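Local coordinates for protein 3',5'-nucleoside bisphosphate phosphatase (Chromobacterium violaceum, PDB 2YB1) that hydrolyses nucleoside 3',5'-bisphosphates to nucleoside 5'-phosphates and orthophosphate, using manganese ions bound in a PHP-family active site, at residues D175-G178 with W179-A183. Sequence-based numbering, arbitrary orientation.
Sequences DAVG and WIVGA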
ATOM      1  N   ASP A 175      -7.204   9.458  12.020  1.00  8.92           N
ATOM      2  CA  ASP A 175      -7.354   8.082  12.492  1.00  8.74           C
ATOM      3  C   ASP A 175      -6.260   7.161  11.963  1.00  6.21           C
ATOM      4  O   ASP A 175      -5.670   6.404  12.733  1.00  6.14           O
ATOM      5  CB  ASP A 175      -8.730   7.524  12.147  1.00  8.17           C
ATOM      6  CG  ASP A 175      -9.795   7.945  13.146  1.00  9.93           C
ATOM      7  OD1 ASP A 175      -9.430   8.439  14.235  1.00 11.23           O
ATOM      8  OD2 ASP A 175     -10.987   7.766  12.846  1.00  7.06           O
ATOM      9  N   ALA A 176      -5.983   7.219  10.660  1.00  5.09           N
ATOM     10  CA  ALA A 176      -4.988   6.317  10.074  1.00  6.38           C
ATOM     11  C   ALA A 176      -3.606   6.494  10.706  1.00  7.60           C
ATOM     12  O   ALA A 176      -2.978   5.512  11.120  1.00  6.68           O
ATOM     13  CB  ALA A 176      -4.913   6.482   8.565  1.00  4.87           C
ATOM     14  N   VAL A 177      -3.141   7.740  10.779  1.00  4.17           N
ATOM     15  CA  VAL A 177      -1.843   8.042  11.384  1.00  4.12           C
ATOM     16  C   VAL A 177      -1.794   7.663  12.871  1.00  5.35           C
ATOM     17  O   VAL A 177      -0.833   7.046  13.321  1.00  5.14           O
ATOM     18  CB  VAL A 177      -1.457   9.533  11.214  1.00  5.89           C
ATOM     19  CG1 VAL A 177      -0.180   9.839  11.974  1.00  5.93           C
ATOM     20  CG2 VAL A 177      -1.302   9.872   9.730  1.00  6.13           C
ATOM     21  N   GLY A 178      -2.836   8.022  13.620  1.00  6.37           N
ATOM     22  CA  GLY A 178      -2.897   7.715  15.041  1.00  7.81           C
ATOM     23  C   GLY A 178      -2.945   6.230  15.363  1.00  8.22           C
ATOM     24  O   GLY A 178      -2.373   5.783  16.365  1.00  6.57           O
ATOM     25  N   TRP A 179      -3.650   5.459  14.537  1.00  6.77           N
ATOM     26  CA  TRP A 179      -3.673   4.007  14.708  1.00  6.52           C
ATOM     27  C   TRP A 179      -2.256   3.455  14.519  1.00  6.43           C
ATOM     28  O   TRP A 179      -1.782   2.613  15.279  1.00  5.42           O
ATOM     29  CB  TRP A 179      -4.638   3.355  13.710  1.00  6.76           C
ATOM     30  CG  TRP A 179      -6.102   3.662  13.968  1.00 11.30           C
ATOM     31  CD1 TRP A 179      -6.679   3.993  15.163  1.00 13.07           C
ATOM     32  CD2 TRP A 179      -7.159   3.668  13.000  1.00 11.96           C
ATOM     33  NE1 TRP A 179      -8.025   4.204  14.997  1.00 12.06           N
ATOM     34  CE2 TRP A 179      -8.347   4.008  13.681  1.00 12.65           C
ATOM     35  CE3 TRP A 179      -7.218   3.402  11.626  1.00 11.69           C
ATOM     36  CZ2 TRP A 179      -9.581   4.096  13.034  1.00 11.01           C
ATOM     37  CZ3 TRP A 179      -8.446   3.497  10.982  1.00 11.84           C
ATOM     38  CH2 TRP A 179      -9.610   3.840  11.688  1.00 12.21           C
ATOM     39  N   ILE A 180      -1.571   3.954  13.500  1.00  6.24           N
ATOM     40  CA  ILE A 180      -0.226   3.490  13.189  1.00  5.42           C
ATOM     41  C   ILE A 180       0.742   3.837  14.307  1.00  5.68           C
ATOM     42  O   ILE A 180       1.477   2.975  14.778  1.00  6.33           O
ATOM     43  CB  ILE A 180       0.249   4.079  11.858  1.00  6.67           C
ATOM     44  CG1 ILE A 180      -0.529   3.420  10.715  1.00  5.44           C
ATOM     45  CG2 ILE A 180       1.767   3.895  11.678  1.00  7.07           C
ATOM     46  CD1 ILE A 180      -0.490   4.205   9.418  1.00  4.14           C
ATOM     47  N   VAL A 181       0.716   5.098  14.738  1.00  5.47           N
ATOM     48  CA  VAL A 181       1.603   5.579  15.791  1.00  4.77           C
ATOM     49  C   VAL A 181       1.310   4.913  17.134  1.00  5.30           C
ATOM     50  O   VAL A 181       2.235   4.532  17.860  1.00  7.86           O
ATOM     51  CB  VAL A 181       1.520   7.116  15.934  1.00  6.44           C
ATOM     52  CG1 VAL A 181       2.261   7.580  17.198  1.00  6.46           C
ATOM     53  CG2 VAL A 181       2.074   7.798  14.673  1.00  7.40           C
ATOM     54  N   GLY A 182       0.030   4.774  17.465  1.00  6.06           N
ATOM     55  CA  GLY A 182      -0.373   4.131  18.708  1.00  7.31           C
ATOM     56  C   GLY A 182       0.027   2.662  18.750  1.00  8.42           C
ATOM     57  O   GLY A 182       0.097   2.060  19.825  1.00  7.73           O
ATOM     58  N   ALA A 183       0.265   2.080  17.570  1.00  8.05           N
ATOM     59  CA  ALA A 183       0.738   0.696  17.452  1.00  9.14           C
ATOM     60  C   ALA A 183       2.261   0.614  17.417  1.00  7.70           C
ATOM     61  O   ALA A 183       2.825  -0.457  17.188  1.00  7.35           O
ATOM     62  CB  ALA A 183       0.139   0.016  16.214  1.00  8.67           C
TER
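One face of the Trp179 indole is laid against the preceding turn of its own helix, at Asp175. CB of Asp175 sits over the six-membered ring, 3.8 Å from its centroid and 17° off the normal, a CH-pi contact. The same face also meets backbone: Asp175 O stands 3.0 Å above the ring plane, offset toward the rim, and Ala176 N lies further up. The carboxylate plane is 17° from the indole plane, and CG and OD2 of Asp175 come nearest CZ2 of Trp179. With CG anti to the carbonyl carbon (chi1 -69°) the indole is directed back toward the N-terminal end of the helix, and chi2 turns its face to Asp175.

Asp175 O meanwhile accepts the hydrogen bond from Trp179 N (2.9 Å), so a single carbonyl both holds the backbone and touches the ring. The i to i+4 series, that of a regular alpha-helix, continues from Ile180 N to Ala176 O, from Val181 N to Val177 O and from Gly182 N to Gly178 O. On another side of the helix Val177 and Val181 run side by side, CG1 of Val177 meeting CG2 of Val181 at 4.1 Å. Ala183 N makes weak bonds back to Trp179 O and Ile180 O.

The Ile180 side chain is about 8 Å from that of Glu64, a manganese ligand, so the contact is near the metal site without being part of it. Helix 173-182 lies against the PHP-domain sheet: Ala176 and Ile180 rest on Val65 of strand 59-69, while Val177 and Ile180 reach Ala187 of strand 186-189. Trp179 packs against Leu88, Ser94 and Ile95 of helix 86-96.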